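DraIII (Deinococcus radiophilus, PDB 4L0K) is a type II restriction endonuclease that cuts DNA at a specific recognition sequence, probably through a nuclease site of the His-Me finger type. Local coordinates at residues T123-Q128 against G153-E158; V179-K184 against V194-R199. All blocks are in the same frame, centred on the assembly; numbering follows the deposited sequence.

Contact 1: T123-Q128 against G153-E158; sequences TWLAYQ and GSTNCE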
loop_
_atom_site.group_PDB
_atom_site.type_symbol
_atom_site.label_atom_id
_atom_site.label_comp_id
_atom_site.label_asym_id
_atom_site.label_seq_id
_atom_site.Cartn_x
_atom_site.Cartn_y
_atom_site.Cartn_z
ATOM N N THR A 123 -6.192 -23.294 -6.152
ATOM C CA THR A 123 -7.430 -24.024 -6.460
ATOM C C THR A 123 -7.888 -24.881 -5.270
ATOM O O THR A 123 -9.098 -24.985 -4.943
ATOM C CB THR A 123 -7.260 -24.944 -7.693
ATOM O OG1 THR A 123 -6.664 -24.204 -8.764
ATOM C CG2 THR A 123 -8.609 -25.492 -8.136
ATOM N N TRP A 124 -6.910 -25.512 -4.635
ATOM C CA TRP A 124 -7.183 -26.338 -3.466
ATOM C C TRP A 124 -7.790 -25.490 -2.329
ATOM O O TRP A 124 -8.765 -25.900 -1.685
ATOM C CB TRP A 124 -5.899 -27.047 -3.028
ATOM C CG TRP A 124 -6.018 -27.925 -1.804
ATOM C CD1 TRP A 124 -6.508 -29.205 -1.750
ATOM C CD2 TRP A 124 -5.594 -27.602 -0.468
ATOM N NE1 TRP A 124 -6.429 -29.688 -0.469
ATOM C CE2 TRP A 124 -5.874 -28.731 0.339
ATOM C CE3 TRP A 124 -5.018 -26.467 0.122
ATOM C CZ2 TRP A 124 -5.607 -28.754 1.720
ATOM C CZ3 TRP A 124 -4.737 -26.491 1.496
ATOM C CH2 TRP A 124 -5.034 -27.634 2.278
ATOM N N LEU A 125 -7.226 -24.303 -2.104
ATOM C CA LEU A 125 -7.736 -23.393 -1.075
ATOM C C LEU A 125 -9.143 -22.991 -1.453
ATOM O O LEU A 125 -10.026 -22.905 -0.590
ATOM C CB LEU A 125 -6.893 -22.112 -0.994
ATOM C CG LEU A 125 -5.837 -21.899 0.084
ATOM C CD1 LEU A 125 -5.689 -23.111 1.001
ATOM C CD2 LEU A 125 -4.507 -21.474 -0.558
ATOM N N ALA A 126 -9.343 -22.724 -2.746
ATOM C CA ALA A 126 -10.616 -22.160 -3.212
ATOM C C ALA A 126 -11.784 -23.121 -2.968
ATOM O O ALA A 126 -12.871 -22.704 -2.562
ATOM C CB ALA A 126 -10.540 -21.741 -4.681
ATOM N N TYR A 127 -11.552 -24.410 -3.193
ATOM C CA TYR A 127 -12.617 -25.385 -2.938
ATOM C C TYR A 127 -12.962 -25.556 -1.441
ATOM O O TYR A 127 -13.913 -26.248 -1.093
ATOM C CB TYR A 127 -12.305 -26.735 -3.618
ATOM C CG TYR A 127 -12.686 -26.729 -5.076
ATOM C CD1 TYR A 127 -14.021 -26.651 -5.450
ATOM C CD2 TYR A 127 -11.722 -26.788 -6.081
ATOM C CE1 TYR A 127 -14.396 -26.631 -6.784
ATOM C CE2 TYR A 127 -12.093 -26.775 -7.435
ATOM C CZ TYR A 127 -13.435 -26.689 -7.774
ATOM O OH TYR A 127 -13.849 -26.652 -9.097
ATOM N N GLN A 128 -12.187 -24.912 -0.576
ATOM C CA GLN A 128 -12.404 -24.953 0.862
ATOM C C GLN A 128 -12.865 -23.594 1.398
ATOM O O GLN A 128 -12.859 -23.356 2.608
ATOM C CB GLN A 128 -11.116 -25.374 1.570
ATOM C CG GLN A 128 -10.696 -26.815 1.308
ATOM C CD GLN A 128 -9.346 -27.139 1.904
ATOM O OE1 GLN A 128 -9.246 -27.587 3.051
ATOM N NE2 GLN A 128 -8.290 -26.907 1.131
ATOM N N GLY A 153 -14.759 -25.105 4.380
ATOM C CA GLY A 153 -14.785 -23.863 5.145
ATOM C C GLY A 153 -13.515 -23.555 5.934
ATOM O O GLY A 153 -13.506 -22.651 6.762
ATOM N N SER A 154 -12.439 -24.293 5.675
ATOM C CA SER A 154 -11.195 -24.086 6.411
ATOM C C SER A 154 -10.359 -22.933 5.871
ATOM O O SER A 154 -9.441 -22.473 6.545
ATOM C CB SER A 154 -10.334 -25.353 6.389
ATOM O OG SER A 154 -10.068 -25.771 5.056
ATOM N N THR A 155 -10.660 -22.477 4.657
ATOM C CA THR A 155 -9.834 -21.455 4.024
ATOM C C THR A 155 -9.977 -20.104 4.713
ATOM O O THR A 155 -11.057 -19.513 4.705
ATOM C CB THR A 155 -10.120 -21.349 2.516
ATOM O OG1 THR A 155 -9.662 -22.551 1.887
ATOM C CG2 THR A 155 -9.361 -20.162 1.893
ATOM N N ASN A 156 -8.884 -19.638 5.329
ATOM C CA ASN A 156 -8.869 -18.332 6.005
ATOM C C ASN A 156 -7.899 -17.307 5.375
ATOM O O ASN A 156 -6.938 -17.689 4.700
ATOM C CB ASN A 156 -8.485 -18.489 7.483
ATOM C CG ASN A 156 -9.334 -19.496 8.206
ATOM O OD1 ASN A 156 -10.526 -19.615 7.943
ATOM N ND2 ASN A 156 -8.720 -20.240 9.130
ATOM N N CYS A 157 -8.142 -16.020 5.628
ATOM C CA CYS A 157 -7.127 -14.989 5.409
ATOM C C CYS A 157 -5.827 -15.459 6.055
ATOM O O CYS A 157 -5.823 -15.845 7.223
ATOM C CB CYS A 157 -7.586 -13.647 6.016
ATOM S SG CYS A 157 -6.461 -12.171 5.798
ATOM N N GLU A 158 -4.727 -15.447 5.298
ATOM C CA GLU A 158 -3.427 -15.885 5.822
ATOM C C GLU A 158 -2.895 -14.959 6.905
ATOM O O GLU A 158 -2.121 -15.405 7.756
ATOM C CB GLU A 158 -2.378 -16.016 4.710
ATOM C CG GLU A 158 -2.710 -17.063 3.692
ATOM C CD GLU A 158 -2.608 -18.471 4.248
ATOM O OE1 GLU A 158 -1.856 -18.669 5.228
ATOM O OE2 GLU A 158 -3.273 -19.373 3.693
#

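Contact 2: V179-K184 against V194-R199; sequences VETAHK and VGFAHR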
loop_
_atom_site.group_PDB
_atom_site.type_symbol
_atom_site.label_atom_id
_atom_site.label_comp_id
_atom_site.label_asym_id
_atom_site.label_seq_id
_atom_site.Cartn_x
_atom_site.Cartn_y
_atom_site.Cartn_z
ATOM N N VAL A 179 -10.435 -9.553 -2.043
ATOM C CA VAL A 179 -9.474 -10.641 -1.762
ATOM C C VAL A 179 -8.309 -10.695 -2.761
ATOM O O VAL A 179 -8.478 -10.433 -3.934
ATOM C CB VAL A 179 -10.192 -12.023 -1.633
ATOM C CG1 VAL A 179 -9.212 -13.150 -1.645
ATOM C CG2 VAL A 179 -10.953 -12.071 -0.328
ATOM N N GLU A 180 -7.116 -11.004 -2.271
ATOM C CA GLU A 180 -5.917 -11.050 -3.094
ATOM C C GLU A 180 -5.135 -12.290 -2.743
ATOM O O GLU A 180 -5.419 -12.953 -1.729
ATOM C CB GLU A 180 -5.031 -9.812 -2.858
ATOM C CG GLU A 180 -5.739 -8.523 -3.205
ATOM C CD GLU A 180 -4.886 -7.287 -3.007
ATOM O OE1 GLU A 180 -3.990 -7.280 -2.136
ATOM O OE2 GLU A 180 -5.120 -6.310 -3.738
ATOM N N THR A 181 -4.160 -12.607 -3.590
ATOM C CA THR A 181 -3.248 -13.698 -3.327
ATOM C C THR A 181 -2.170 -13.238 -2.365
ATOM O O THR A 181 -1.589 -12.178 -2.536
ATOM C CB THR A 181 -2.614 -14.225 -4.632
ATOM O OG1 THR A 181 -3.573 -15.028 -5.330
ATOM C CG2 THR A 181 -1.405 -15.072 -4.325
ATOM N N ALA A 182 -1.900 -14.041 -1.347
ATOM C CA ALA A 182 -0.903 -13.674 -0.356
ATOM C C ALA A 182 0.335 -14.549 -0.447
ATOM O O ALA A 182 0.262 -15.734 -0.824
ATOM C CB ALA A 182 -1.500 -13.748 1.042
ATOM N N HIS A 183 1.458 -13.937 -0.086
ATOM C CA HIS A 183 2.735 -14.602 0.104
ATOM C C HIS A 183 3.151 -14.488 1.556
ATOM O O HIS A 183 3.443 -13.395 2.042
ATOM C CB HIS A 183 3.789 -13.974 -0.805
ATOM C CG HIS A 183 3.490 -14.162 -2.255
ATOM N ND1 HIS A 183 2.567 -13.390 -2.929
ATOM C CD2 HIS A 183 3.935 -15.080 -3.143
ATOM C CE1 HIS A 183 2.481 -13.803 -4.179
ATOM N NE2 HIS A 183 3.302 -14.827 -4.337
ATOM N N LYS A 184 3.176 -15.624 2.246
ATOM C CA LYS A 184 3.444 -15.651 3.682
ATOM C C LYS A 184 4.822 -15.088 3.999
ATOM O O LYS A 184 5.016 -14.439 5.022
ATOM C CB LYS A 184 3.333 -17.074 4.234
ATOM C CG LYS A 184 1.953 -17.673 4.168
ATOM C CD LYS A 184 2.010 -19.173 4.501
ATOM C CE LYS A 184 0.856 -19.920 3.840
ATOM N NZ LYS A 184 0.928 -21.385 4.127
ATOM N N VAL A 194 1.914 -19.728 -0.478
ATOM C CA VAL A 194 0.802 -18.883 -0.941
ATOM C C VAL A 194 -0.549 -19.186 -0.325
ATOM O O VAL A 194 -0.791 -20.293 0.157
ATOM C CB VAL A 194 0.655 -18.845 -2.481
ATOM C CG1 VAL A 194 1.858 -18.147 -3.098
ATOM C CG2 VAL A 194 0.443 -20.266 -3.052
ATOM N N GLY A 195 -1.424 -18.183 -0.350
ATOM C CA GLY A 195 -2.796 -18.391 0.071
ATOM C C GLY A 195 -3.673 -17.221 -0.308
ATOM O O GLY A 195 -3.343 -16.488 -1.217
ATOM N N PHE A 196 -4.779 -17.030 0.398
ATOM C CA PHE A 196 -5.615 -15.860 0.163
ATOM C C PHE A 196 -5.602 -14.916 1.367
ATOM O O PHE A 196 -5.416 -15.352 2.528
ATOM C CB PHE A 196 -7.050 -16.282 -0.176
ATOM C CG PHE A 196 -7.166 -17.107 -1.442
ATOM C CD1 PHE A 196 -6.634 -16.657 -2.631
ATOM C CD2 PHE A 196 -7.817 -18.325 -1.425
ATOM C CE1 PHE A 196 -6.738 -17.409 -3.786
ATOM C CE2 PHE A 196 -7.935 -19.098 -2.582
ATOM C CZ PHE A 196 -7.382 -18.633 -3.765
ATOM N N ALA A 197 -5.784 -13.625 1.087
ATOM C CA ALA A 197 -5.842 -12.599 2.137
ATOM C C ALA A 197 -6.798 -11.479 1.753
ATOM O O ALA A 197 -6.911 -11.140 0.573
ATOM C CB ALA A 197 -4.469 -12.024 2.390
ATOM N N HIS A 198 -7.490 -10.911 2.742
ATOM C CA HIS A 198 -8.166 -9.633 2.543
ATOM C C HIS A 198 -7.194 -8.620 1.973
ATOM O O HIS A 198 -6.013 -8.605 2.346
ATOM C CB HIS A 198 -8.666 -9.052 3.867
ATOM C CG HIS A 198 -9.702 -9.884 4.533
ATOM N ND1 HIS A 198 -9.422 -10.683 5.616
ATOM C CD2 HIS A 198 -11.016 -10.064 4.251
ATOM C CE1 HIS A 198 -10.527 -11.313 5.983
ATOM N NE2 HIS A 198 -11.505 -10.957 5.170
ATOM N N ARG A 199 -7.703 -7.770 1.090
ATOM C CA ARG A 199 -6.938 -6.653 0.550
ATOM C C ARG A 199 -6.263 -5.880 1.679
ATOM O O ARG A 199 -5.042 -5.704 1.674
ATOM C CB ARG A 199 -7.865 -5.736 -0.233
ATOM C CG ARG A 199 -7.308 -4.358 -0.490
ATOM C CD ARG A 199 -6.615 -4.277 -1.820
ATOM N NE ARG A 199 -5.880 -3.021 -1.940
ATOM C CZ ARG A 199 -4.843 -2.825 -2.751
ATOM N NH1 ARG A 199 -4.247 -1.640 -2.775
ATOM N NH2 ARG A 199 -4.399 -3.809 -3.532
HETATM O O HOH W 1 -1.776 -21.620 2.802
#

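Contact 1: T123-Q128 against G153-E158
The indole of Trp124 has the side-chain amide of Gln128 over one face, with NE2 3.0 Å above the ring plane near its centre; Phe147 meets the same indole with its ring inclined by about 50°, and Gly148 O accepts from NE1. The Gln128 amide comes to this position on an extended chain, and its own plane contains its acceptor: NE2 donates to Trp124 O at 3.0 Å and almost straight (176°), although it approaches from above the carbonyl plane. At the other end of the amide, OE1 accepts from Val151 N and lies 2.8 Å from Ser154 OG, whose hydroxyl is hydrogen-bonded to Val151 O, so the group is fixed against rotation from both ends. The contact joins the C-terminal part of helix 112-126, in the DraIII family region, which belongs to the His-Me finger clan, to the irregular segment 153-158, which contains Cys157 of the Cys157-Cys160 disulfide. Thr155 donates twice across the contact. With OG1 anti to its carbonyl carbon (chi1 -68°), its hydroxyl donates to Leu125 O at a short 2.5 Å, in the carbonyl plane and on a lone pair. Leu125 O also receives Gln128 N and is thereby gripped twice. The backbone N of Thr155 reaches Gln128 O at 3.1 Å, from above that carbonyl plane, while Thr155 OG1 packs 3.2 Å from Gln128 CB. Gly153 has a positive phi, which by itself favours glycine, and Phe196 of strand 194-198 packs against Thr155.

Contact 2: V179-K184 against V194-R199
Glu180 lays its carboxylate across the outer part of Arg199, with OE2 3.2 Å from Arg199 CD and 2.6 Å from Arg199 NH2 in a salt bridge. OE2 offers its syn lone pair and lies in the guanidinium plane at the edge, yet the two flat groups stand nearly perpendicular (89°). The extended Glu180 chain and the bend at chi2 of Arg199 bring them together, while Glu180 OE1 takes Asn202 ND2 from helix 199-205, a residue that also touches the methyls of Ala182 and Ala197. An alanine in place of Glu180 would lose both attachments and would probably loosen Arg199 and the tie between the hairpin and that helix.

Strands 179-183 and 194-198 form a twisted antiparallel hairpin. Glu180 and Ala197 exchange two backbone bonds, as do Ala182 and Gly195, the straightest running from Ala182 N to Gly195 O at 2.8 Å (176°). Hairpin and following helix make up the beta-beta-alpha unit expected of a His-Me finger nuclease. Ala182 CB and Ala197 CB meet at 3.7 Å. The Phe196 ring packs on Leu122 of helix 112-126; Val179 CG1 crosses near its base, 4.1 Å from Phe196 CB. At the far end, His183 and Val194 run side by side, His183 CD2 3.7 Å from Val194 CG1. Lys184 NZ, bound to Glu192 O, also reaches Val194 O through a water.

With a guanidinium N-H on OE2 and an amide N-H on OE1, both carboxylate oxygens of Glu180 act as acceptors, an arrangement that would be expected to favour its ionised form.

In the fold
Contact 1 and contact 2 follow one another along the chain, and their centres lie about 11 Å apart. They meet through Phe196: its ring packs on the helix end of contact 1, with CE2 3.6 Å from Leu125 CB, and its O probably accepts Glu158 N at 2.9 Å, so segment 153-158 runs beside strand 194-198. Further along, Cys157 SG packs 3.3 Å from His198 ND1, just ahead of helix 199-205, while Glu158 OE1 lies 3.3 Å from Lys184 CE. In His-Me finger nucleases the active site is built on the hairpin and its following helix; contact 2 thus probably belongs to the catalytic unit, with contact 1 packed against Phe196 of strand 194-198.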